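Local atomic coordinates of amidase, hydantoinase/carbamoylase family (Burkholderia ambifaria, PDB entry 5TP4), a protein that probably hydrolyses N-carbamoyl-L-amino acids, as a zinc-dependent amidase of the peptidase M20 family. Residues A61-S66 and L73-D78; S91-Q96 and D103-V108; A140-A145 and I170-A175; E196-Q201 and T377-I382. All blocks are in the same frame, centred on the assembly; numbering follows the deposited sequence.

Interaction 1: A61-S66 and L73-D78; sequences AGMTVS and LFARRD. With EDO (1,2-ethanediol), chain U.
Val65 lays its CG1, anti to the backbone N (chi1 180°), on Leu73 CD1 at 3.5 Å, while its other methyl leans toward Ala75. Helix 45-60 covers this apolar face through Cys58 and Arg59. In one of its two modelled conformers, Met63 adds its CE to the same side, beside Ala75 CB and the start of the Arg77 side chain.

Strands 64-66 and 73-77 run antiparallel. Thr64 and Arg76 form one hydrogen-bonded pair, with Arg76 N to Thr64 O at 2.7 Å, and Ser66 and Phe74 form the next, with Phe74 N to Ser66 O at 2.9 Å. On the other face, Thr64 and Arg76 lie side by side. Arg76 NE donates to Asp78 OD1 at 2.9 Å, in the guanidinium plane, and NH1 forms a salt bridge with Glu130. A water links Ser66 OG, itself bonded to Arg185, to Phe74 O. A 1,2-ethanediol, probably from the crystallisation liquor, accepts from Asp78 N through its O2 at 3.0 Å.

Gly62, with positive phi, closes the preceding helix in a Schellman motif and turns the chain into the hairpin. The chemistry is thus two-sided: the methyls of Val65 and Ala75 pack under helix 45-60, and Met63 toward Val115 of helix 105-121 and Ile131, while the other face mixes the buried Phe74 ring with paired charges and water.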
# COMPACT_ATOMS: atom_id res chain seq x y z
N ALA B 61 -32.36 28.37 -30.42
CA ALA B 61 -31.95 29.71 -30.00
C ALA B 61 -31.35 30.51 -31.16
O ALA B 61 -30.71 31.55 -30.94
CB ALA B 61 -30.94 29.63 -28.85
N GLY B 62 -31.51 30.03 -32.38
CA GLY B 62 -31.13 30.80 -33.56
C GLY B 62 -29.70 30.63 -33.98
O GLY B 62 -29.25 31.34 -34.88
N MET B 63 -28.98 29.69 -33.38
CA MET B 63 -27.57 29.46 -33.66
C MET B 63 -27.39 28.46 -34.80
O MET B 63 -28.27 27.65 -35.09
CB MET B 63 -26.87 28.94 -32.41
CG MET B 63 -27.09 29.83 -31.17
SD MET B 63 -26.20 29.21 -29.75
CE MET B 63 -24.64 30.08 -29.92
N THR B 64 -26.22 28.50 -35.43
CA THR B 64 -25.82 27.44 -36.35
C THR B 64 -24.81 26.55 -35.63
O THR B 64 -24.03 27.02 -34.79
CB THR B 64 -25.23 27.99 -37.65
OG1 THR B 64 -24.11 28.83 -37.37
CG2 THR B 64 -26.28 28.81 -38.39
N VAL B 65 -24.86 25.26 -35.92
CA VAL B 65 -24.09 24.26 -35.18
C VAL B 65 -23.28 23.42 -36.15
O VAL B 65 -23.76 23.07 -37.23
CB VAL B 65 -25.01 23.35 -34.34
CG1 VAL B 65 -24.17 22.31 -33.57
CG2 VAL B 65 -25.84 24.17 -33.33
N SER B 66 -22.04 23.11 -35.78
CA SER B 66 -21.16 22.30 -36.61
C SER B 66 -20.20 21.56 -35.69
O SER B 66 -20.01 21.94 -34.53
CB SER B 66 -20.38 23.16 -37.62
OG SER B 66 -19.44 24.00 -36.96
N LEU B 73 -17.75 20.39 -30.78
CA LEU B 73 -19.11 20.81 -31.14
C LEU B 73 -19.24 22.31 -30.90
O LEU B 73 -19.11 22.77 -29.76
CB LEU B 73 -20.14 20.04 -30.31
CG LEU B 73 -21.65 20.22 -30.56
CD1 LEU B 73 -22.05 19.97 -32.02
CD2 LEU B 73 -22.40 19.24 -29.66
N PHE B 74 -19.49 23.08 -31.97
CA PHE B 74 -19.53 24.53 -31.94
C PHE B 74 -20.89 25.07 -32.32
O PHE B 74 -21.44 24.69 -33.35
CB PHE B 74 -18.54 25.13 -32.94
CG PHE B 74 -17.12 24.90 -32.55
CD1 PHE B 74 -16.46 23.75 -32.97
CD2 PHE B 74 -16.44 25.83 -31.76
CE1 PHE B 74 -15.15 23.54 -32.60
CE2 PHE B 74 -15.11 25.62 -31.40
CZ PHE B 74 -14.48 24.46 -31.81
N ALA B 75 -21.42 25.98 -31.52
CA ALA B 75 -22.64 26.70 -31.86
C ALA B 75 -22.28 28.17 -32.04
O ALA B 75 -21.56 28.75 -31.21
CB ALA B 75 -23.70 26.55 -30.76
N ARG B 76 -22.78 28.78 -33.11
CA ARG B 76 -22.34 30.11 -33.53
C ARG B 76 -23.49 31.11 -33.47
O ARG B 76 -24.58 30.84 -33.98
CB ARG B 76 -21.79 30.05 -34.95
CG ARG B 76 -21.57 31.40 -35.62
CD ARG B 76 -20.31 32.09 -35.15
NE ARG B 76 -20.07 33.25 -36.02
CZ ARG B 76 -18.88 33.70 -36.38
NH1 ARG B 76 -17.78 33.11 -35.92
NH2 ARG B 76 -18.80 34.76 -37.17
N ARG B 77 -23.23 32.27 -32.86
CA ARG B 77 -24.13 33.42 -32.90
C ARG B 77 -23.36 34.60 -33.46
O ARG B 77 -22.52 35.18 -32.77
CB ARG B 77 -24.66 33.76 -31.50
CG ARG B 77 -25.70 34.87 -31.47
CD ARG B 77 -26.18 35.06 -30.02
NE ARG B 77 -27.46 35.76 -29.90
CZ ARG B 77 -27.60 37.07 -29.75
NH1 ARG B 77 -26.54 37.88 -29.77
NH2 ARG B 77 -28.82 37.58 -29.60
N ASP B 78 -23.66 34.97 -34.70
CA ASP B 78 -22.93 36.04 -35.37
C ASP B 78 -23.07 37.34 -34.60
O ASP B 78 -24.08 37.60 -33.94
CB ASP B 78 -23.49 36.28 -36.77
CG ASP B 78 -23.12 35.20 -37.77
OD1 ASP B 78 -22.16 34.43 -37.56
OD2 ASP B 78 -23.80 35.18 -38.81
C1 EDO U . -27.30 33.89 -35.88
O1 EDO U . -27.27 33.97 -34.45
C2 EDO U . -26.56 32.64 -36.31
O2 EDO U . -25.17 32.96 -36.30
O HOH W 1 -23.86 31.64 -38.33
O HOH W 2 -20.49 26.21 -35.73

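Interaction 2: S91-Q96 and D103-V108. With ZN (zinc ion), chain P.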
# COMPACT_ATOMS: atom_id res chain seq x y z
N SER B 91 -16.96 24.35 -22.39
CA SER B 91 -16.63 23.34 -21.39
C SER B 91 -16.83 22.00 -22.09
O SER B 91 -16.44 21.86 -23.26
CB SER B 91 -17.46 23.51 -20.12
OG SER B 91 -16.80 22.87 -19.02
N HIS B 92 -17.44 21.00 -21.43
CA HIS B 92 -17.58 19.69 -22.06
C HIS B 92 -18.81 18.96 -21.57
O HIS B 92 -19.15 19.03 -20.39
CB HIS B 92 -16.35 18.83 -21.79
CG HIS B 92 -16.17 18.48 -20.35
ND1 HIS B 92 -16.61 17.28 -19.81
CD2 HIS B 92 -15.62 19.17 -19.32
CE1 HIS B 92 -16.33 17.26 -18.52
NE2 HIS B 92 -15.74 18.39 -18.19
N LEU B 93 -19.45 18.21 -22.48
CA LEU B 93 -20.63 17.43 -22.14
C LEU B 93 -20.30 16.00 -21.75
O LEU B 93 -21.13 15.35 -21.12
CB LEU B 93 -21.62 17.43 -23.31
CG LEU B 93 -22.27 18.80 -23.55
CD1 LEU B 93 -23.03 18.77 -24.88
CD2 LEU B 93 -23.21 19.19 -22.40
N ASP B 94 -19.10 15.51 -22.08
CA ASP B 94 -18.79 14.13 -21.72
C ASP B 94 -18.44 14.02 -20.23
O ASP B 94 -18.15 15.01 -19.55
CB ASP B 94 -17.65 13.58 -22.61
CG ASP B 94 -16.28 14.19 -22.30
OD1 ASP B 94 -16.10 15.42 -22.49
OD2 ASP B 94 -15.37 13.41 -21.90
N THR B 95 -18.47 12.78 -19.73
CA THR B 95 -18.34 12.54 -18.29
C THR B 95 -17.35 11.42 -18.02
O THR B 95 -16.96 10.66 -18.91
CB THR B 95 -19.68 12.14 -17.64
OG1 THR B 95 -20.06 10.83 -18.11
CG2 THR B 95 -20.79 13.15 -18.01
N GLN B 96 -17.01 11.30 -16.74
CA GLN B 96 -16.39 10.10 -16.20
C GLN B 96 -17.40 8.94 -16.23
O GLN B 96 -18.59 9.15 -16.49
CB GLN B 96 -15.92 10.36 -14.77
CG GLN B 96 -14.73 11.29 -14.71
CD GLN B 96 -13.45 10.59 -15.10
OE1 GLN B 96 -13.25 9.41 -14.78
NE2 GLN B 96 -12.59 11.29 -15.83
N ASP B 103 -20.33 18.85 -13.46
CA ASP B 103 -18.99 18.87 -14.06
C ASP B 103 -19.09 18.96 -15.57
O ASP B 103 -19.68 18.08 -16.21
CB ASP B 103 -18.23 17.58 -13.71
CG ASP B 103 -17.63 17.59 -12.34
OD1 ASP B 103 -17.24 18.66 -11.85
OD2 ASP B 103 -17.50 16.48 -11.77
N GLY B 104 -18.46 19.98 -16.15
CA GLY B 104 -18.45 20.16 -17.60
C GLY B 104 -19.73 20.71 -18.18
O GLY B 104 -19.72 21.71 -18.91
N VAL B 105 -20.85 20.07 -17.87
CA VAL B 105 -22.11 20.46 -18.47
C VAL B 105 -22.52 21.85 -18.04
O VAL B 105 -23.13 22.59 -18.82
CB VAL B 105 -23.20 19.41 -18.14
CG1 VAL B 105 -23.33 19.27 -16.62
CG2 VAL B 105 -24.54 19.78 -18.80
N TYR B 106 -22.22 22.24 -16.78
CA TYR B 106 -22.61 23.57 -16.32
C TYR B 106 -22.08 24.65 -17.26
O TYR B 106 -22.82 25.55 -17.65
CB TYR B 106 -22.10 23.82 -14.89
CG TYR B 106 -22.18 25.28 -14.50
CD1 TYR B 106 -23.36 25.99 -14.62
CD2 TYR B 106 -21.06 25.94 -14.00
CE1 TYR B 106 -23.42 27.35 -14.27
CE2 TYR B 106 -21.12 27.26 -13.64
CZ TYR B 106 -22.30 27.96 -13.78
OH TYR B 106 -22.32 29.29 -13.41
N GLY B 107 -20.81 24.57 -17.67
CA GLY B 107 -20.25 25.63 -18.49
C GLY B 107 -20.80 25.67 -19.91
O GLY B 107 -20.93 26.75 -20.51
N VAL B 108 -21.13 24.51 -20.47
CA VAL B 108 -21.76 24.45 -21.79
C VAL B 108 -23.16 25.06 -21.73
O VAL B 108 -23.52 25.91 -22.55
CB VAL B 108 -21.80 23.00 -22.29
CG1 VAL B 108 -22.59 22.87 -23.61
CG2 VAL B 108 -20.37 22.45 -22.42
ZN ZN P . -14.98 19.23 -16.00
O HOH W 3 -18.30 23.51 -16.83
O HOH W 4 -20.98 16.67 -18.29
O HOH W 5 -13.31 20.57 -17.17
O HOH W 6 -13.34 17.82 -15.32
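Ser91 faces the start of helix 105-121 with its CB 3.9 Å from Gly107 CA, a close approach made where the helix has no side chain. Its OG, anti to the backbone N (chi1 -158°), accepts from a water that in turn accepts from Gly107 N, and it is also hydrogen-bonded to Glu196 of the neighbouring strand. Val108 CG2 packs over the backbone that follows, 3.4 Å from His92 N. That amide makes a weak, long bond to Gly104 O.

The His92 side chain leaves its backbone with CG between N and the carbonyl carbon (chi1 65°), and one face of the imidazole lies against Gly104. Gly104 CA stands 3.5 Å from the ring centroid, 22° off the normal, in a CH-pi contact. NE2 binds the zinc ion at 2.5 Å; His198 and two waters complete the observed ligands. At the ring edge away from the metal, ND1 makes weak bonds to Asp94 O and OD1, and the Asp94 carboxylate also receives the backbone N-H groups of Glu137 and Glu138.

Leu93 then crosses Val105 and Val108 at about right angles, its CD2 3.9 Å from Val105 CG2. A water donates to Asp103 O at 2.8 Å and weakly to Leu93 O. Asp103, predicted to bind both zinc ions, is not a ligand of this one here.

Glycine at the N-cap, with positive phi, thus brings bare backbone against the ring, while Asp94 as a second-shell partner probably helps to orient the imidazole and may polarise it toward the metal.

Interaction 3: A140-A145 and I170-A175; sequences ARFAPA and ITLGAA
Phe142 fills the contact, its ring inserted between its own neighbour Arg141 and the first turn of helix 172-179. Over one face lies Leu172: CB is 4.1 Å from the ring centroid in a CH-pi contact, and CD1 reaches Phe142 CD2 at 3.8 Å. The opposite face is covered by Arg141 CG. At the ring edge, near its plane, CE1 comes 3.3 Å from Ile170 O, bringing a polarised aromatic C-H to the carbonyl. The tip of the ring, CZ, meets Ala175 CB at 3.8 Å.

Arg141 runs extended over the ring face, with CG anti to the backbone N (chi1 -180°). A face of its guanidinium lies against Phe142 CZ, and NH2 comes within 3.8 Å of Ala175 CB and 3.9 Å of Ile170 CG2. Carbon contacts account for what it touches on 170-175; its polar bonds lie further out, in a salt bridge from NE to Asp166 and a hydrogen bond from NH1 to Ala42 O.

Asp166 also receives the backbone N-H of Ile170, so one carboxylate holds both sides of the contact. Thr171 OG1 accepts from Ala174 N at 2.9 Å, fixing the first helical turn that carries Leu172 and Ala175. Asn136 ND2 bonds to Phe142 O. The arrangement is an aromatic ring packed against an N-capped first helical turn, joining it to the loop after Glu137 and Glu138, zinc ligands of this protein though not bound to the metal in this chain.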
# COMPACT_ATOMS: atom_id res chain seq x y z
N ALA B 140 -11.22 9.49 -20.08
CA ALA B 140 -11.59 8.19 -19.53
C ALA B 140 -11.64 7.11 -20.61
O ALA B 140 -10.98 6.07 -20.50
CB ALA B 140 -12.94 8.30 -18.81
N ARG B 141 -12.45 7.33 -21.65
CA ARG B 141 -12.54 6.34 -22.72
C ARG B 141 -11.31 6.36 -23.60
O ARG B 141 -10.79 5.30 -23.96
CB ARG B 141 -13.79 6.58 -23.56
CG ARG B 141 -13.92 5.55 -24.68
CD ARG B 141 -15.21 5.67 -25.42
NE ARG B 141 -15.23 4.70 -26.52
CZ ARG B 141 -16.03 4.78 -27.58
NH1 ARG B 141 -16.90 5.78 -27.68
NH2 ARG B 141 -15.96 3.86 -28.53
N PHE B 142 -10.83 7.54 -23.94
CA PHE B 142 -9.63 7.73 -24.74
C PHE B 142 -8.65 8.59 -23.97
O PHE B 142 -9.05 9.48 -23.21
CB PHE B 142 -9.94 8.40 -26.08
CG PHE B 142 -10.91 7.63 -26.96
CD1 PHE B 142 -10.47 6.57 -27.75
CD2 PHE B 142 -12.26 7.99 -27.01
CE1 PHE B 142 -11.37 5.87 -28.58
CE2 PHE B 142 -13.15 7.30 -27.82
CZ PHE B 142 -12.70 6.24 -28.61
N ALA B 143 -7.35 8.37 -24.19
CA ALA B 143 -6.33 9.27 -23.68
C ALA B 143 -5.90 10.23 -24.77
O ALA B 143 -5.85 9.87 -25.95
CB ALA B 143 -5.12 8.48 -23.17
N PRO B 144 -5.55 11.48 -24.43
CA PRO B 144 -5.49 12.05 -23.08
C PRO B 144 -6.76 12.76 -22.64
O PRO B 144 -7.72 12.89 -23.41
CB PRO B 144 -4.37 13.08 -23.21
CG PRO B 144 -4.60 13.64 -24.62
CD PRO B 144 -5.03 12.43 -25.44
N ALA B 145 -6.73 13.26 -21.41
CA ALA B 145 -7.72 14.25 -21.02
C ALA B 145 -7.56 15.48 -21.90
O ALA B 145 -6.48 15.74 -22.46
CB ALA B 145 -7.56 14.63 -19.54
N ILE B 170 -11.20 0.17 -30.12
CA ILE B 170 -11.88 1.06 -31.06
C ILE B 170 -11.13 2.38 -31.14
O ILE B 170 -10.79 2.98 -30.12
CB ILE B 170 -13.32 1.30 -30.60
CG1 ILE B 170 -14.07 -0.03 -30.56
CG2 ILE B 170 -14.01 2.31 -31.50
CD1 ILE B 170 -15.41 0.10 -29.90
N THR B 171 -10.89 2.85 -32.36
CA THR B 171 -10.21 4.12 -32.51
C THR B 171 -11.18 5.28 -32.31
O THR B 171 -12.39 5.16 -32.51
CB THR B 171 -9.56 4.24 -33.89
OG1 THR B 171 -10.58 4.30 -34.90
CG2 THR B 171 -8.65 3.06 -34.14
N LEU B 172 -10.62 6.43 -31.92
CA LEU B 172 -11.46 7.61 -31.79
C LEU B 172 -12.09 7.99 -33.13
O LEU B 172 -13.25 8.41 -33.18
CB LEU B 172 -10.65 8.77 -31.21
CG LEU B 172 -11.47 10.02 -30.91
CD1 LEU B 172 -11.15 10.57 -29.51
CD2 LEU B 172 -11.19 11.06 -31.96
N GLY B 173 -11.34 7.87 -34.22
CA GLY B 173 -11.93 8.13 -35.53
C GLY B 173 -13.11 7.21 -35.82
O GLY B 173 -14.17 7.66 -36.28
N ALA B 174 -12.94 5.91 -35.57
CA ALA B 174 -14.07 4.99 -35.71
C ALA B 174 -15.23 5.41 -34.82
O ALA B 174 -16.40 5.32 -35.22
CB ALA B 174 -13.62 3.57 -35.39
N ALA B 175 -14.93 5.87 -33.60
CA ALA B 175 -16.00 6.26 -32.68
C ALA B 175 -16.69 7.53 -33.16
O ALA B 175 -17.91 7.69 -32.97
CB ALA B 175 -15.45 6.44 -31.26

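Interaction 4: E196-Q201 and T377-I382. With ZN (zinc ion), chain P.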
# COMPACT_ATOMS: atom_id res chain seq x y z
N GLU B 196 -14.64 29.98 -19.55
CA GLU B 196 -15.22 28.71 -19.14
C GLU B 196 -15.74 28.85 -17.73
O GLU B 196 -14.98 29.21 -16.83
CB GLU B 196 -14.19 27.58 -19.21
CG GLU B 196 -14.70 26.26 -18.69
CD GLU B 196 -13.98 25.04 -19.25
OE1 GLU B 196 -14.32 23.91 -18.85
OE2 GLU B 196 -13.07 25.22 -20.10
N ALA B 197 -17.03 28.56 -17.54
CA ALA B 197 -17.58 28.47 -16.19
C ALA B 197 -17.54 27.03 -15.72
O ALA B 197 -17.79 26.10 -16.50
CB ALA B 197 -19.01 29.03 -16.16
N HIS B 198 -17.23 26.82 -14.44
CA HIS B 198 -17.10 25.46 -13.93
C HIS B 198 -17.33 25.46 -12.42
O HIS B 198 -17.05 26.44 -11.74
CB HIS B 198 -15.70 24.91 -14.24
CG HIS B 198 -15.63 23.41 -14.33
ND1 HIS B 198 -15.61 22.60 -13.21
CD2 HIS B 198 -15.58 22.58 -15.40
CE1 HIS B 198 -15.58 21.33 -13.60
NE2 HIS B 198 -15.54 21.30 -14.91
N ILE B 199 -17.84 24.34 -11.91
CA ILE B 199 -17.83 24.18 -10.46
C ILE B 199 -16.39 24.07 -9.97
O ILE B 199 -15.50 23.61 -10.69
CB ILE B 199 -18.67 22.97 -10.00
CG1 ILE B 199 -18.18 21.64 -10.63
CG2 ILE B 199 -20.15 23.20 -10.29
CD1 ILE B 199 -18.71 20.41 -9.91
N GLU B 200 -16.14 24.54 -8.75
CA GLU B 200 -14.77 24.57 -8.21
C GLU B 200 -14.10 23.20 -8.19
O GLU B 200 -12.87 23.11 -8.37
CB GLU B 200 -14.79 25.13 -6.79
CG GLU B 200 -13.39 25.15 -6.18
CD GLU B 200 -13.41 25.50 -4.73
OE1 GLU B 200 -12.43 25.17 -4.01
OE2 GLU B 200 -14.40 26.12 -4.30
N GLN B 201 -14.85 22.14 -7.90
CA GLN B 201 -14.31 20.81 -7.59
C GLN B 201 -13.39 20.81 -6.37
O GLN B 201 -12.53 19.94 -6.22
CB GLN B 201 -13.59 20.18 -8.78
CG GLN B 201 -14.42 20.22 -10.08
CD GLN B 201 -13.65 19.60 -11.23
OE1 GLN B 201 -12.60 20.10 -11.62
NE2 GLN B 201 -14.17 18.50 -11.77
N THR B 377 -7.67 33.82 -21.99
CA THR B 377 -8.58 32.90 -21.32
C THR B 377 -8.88 33.34 -19.90
O THR B 377 -8.01 33.89 -19.21
CB THR B 377 -7.97 31.47 -21.32
OG1 THR B 377 -7.95 30.96 -22.67
CG2 THR B 377 -8.76 30.50 -20.43
N ALA B 378 -10.11 33.08 -19.45
CA ALA B 378 -10.45 33.27 -18.04
C ALA B 378 -11.48 32.22 -17.67
O ALA B 378 -12.13 31.62 -18.54
CB ALA B 378 -11.01 34.67 -17.72
N MET B 379 -11.61 31.99 -16.37
CA MET B 379 -12.65 31.07 -15.90
C MET B 379 -13.46 31.68 -14.77
O MET B 379 -12.98 32.54 -14.01
CB MET B 379 -12.07 29.74 -15.38
CG MET B 379 -11.50 28.81 -16.48
SD MET B 379 -10.98 27.22 -15.74
CE MET B 379 -12.56 26.47 -15.40
N VAL B 380 -14.71 31.21 -14.66
CA VAL B 380 -15.59 31.54 -13.55
C VAL B 380 -15.82 30.27 -12.77
O VAL B 380 -16.43 29.33 -13.30
CB VAL B 380 -16.95 32.10 -14.01
CG1 VAL B 380 -17.75 32.61 -12.77
CG2 VAL B 380 -16.79 33.24 -15.05
N PHE B 381 -15.38 30.23 -11.50
CA PHE B 381 -15.75 29.12 -10.62
C PHE B 381 -16.98 29.48 -9.78
O PHE B 381 -17.14 30.63 -9.35
CB PHE B 381 -14.65 28.78 -9.61
CG PHE B 381 -13.60 27.80 -10.09
CD1 PHE B 381 -13.67 27.17 -11.31
CD2 PHE B 381 -12.51 27.56 -9.27
CE1 PHE B 381 -12.68 26.28 -11.71
CE2 PHE B 381 -11.50 26.67 -9.66
CZ PHE B 381 -11.59 26.03 -10.87
N ILE B 382 -17.81 28.48 -9.52
CA ILE B 382 -18.88 28.56 -8.52
C ILE B 382 -18.64 27.50 -7.45
O ILE B 382 -17.96 26.48 -7.69
CB ILE B 382 -20.28 28.41 -9.16
CG1 ILE B 382 -20.49 27.04 -9.85
CG2 ILE B 382 -20.55 29.57 -10.13
CD1 ILE B 382 -21.95 26.72 -10.13
ZN ZN P . -14.98 19.23 -16.00
O HOH W 5 -13.31 20.57 -17.17
O HOH W 6 -13.34 17.82 -15.32
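Parallel strands 193-199 and 377-382 lie side by side in the large mixed sheet, and the first carries His198 to the zinc ion. Glu196 and Met379, and likewise His198 and Phe381, face the metal side; Ala197 with Val380, and Ile199 with Ile382, face the other. Five backbone hydrogen bonds join the strands, from Glu196 N to Ala378 O through to Glu200 N to Ile382 O at 2.9 Å.

The Met379 chain, bent at its thioether (chi3 73°), reaches along the strand to put CE 3.7 Å from His198 CB and 3.9 Å from Glu196 CG. His198 points its ring out from the sheet, where NE2 binds zinc at 2.4 Å. Its ND1 donates to Ile199 O at 2.7 Å, on a carbonyl lone pair and in the ring plane, nearly straight at 173°; this bond fixes the ring's rotation and leaves NE2 to the metal.

Beyond the strand end, Glu200 CA sits over the centre of the Phe381 ring, 3.9 Å from its centroid in a CH-pi contact, and the Glu200 carboxylate takes the amides of Val204 and Leu205. On the reverse face Ile199 CG2 packs on Ile382 CG1 at 3.9 Å. Gln201 O is hydrogen-bonded to Thr237 of the second subunit. A histidine presented from near the end of a parallel strand, with its other nitrogen held by a backbone carbonyl, fits the zinc site of the M20 catalytic domain.

Interactions 2 and 4 are buried, their centres about 11 Å apart, and meet at the zinc ion: His92 comes from the loop after a strand, His198 from near a strand end, and two zinc-bound waters belong to both. Ser91 and Glu196 also tie them directly. Interaction 1 reaches the same sheet as interaction 4 but is only partly buried, pairing antiparallel strands of a hairpin with charge and water on one face. Interaction 3, also partly buried, joins a loop and a helix start by aromatic and aliphatic packing, and touches interaction 2 through Ala140 and Gln96. Backbone bonding dominates 1 and joins the strands of 4; CH-pi contacts occur in 2, 3 and 4.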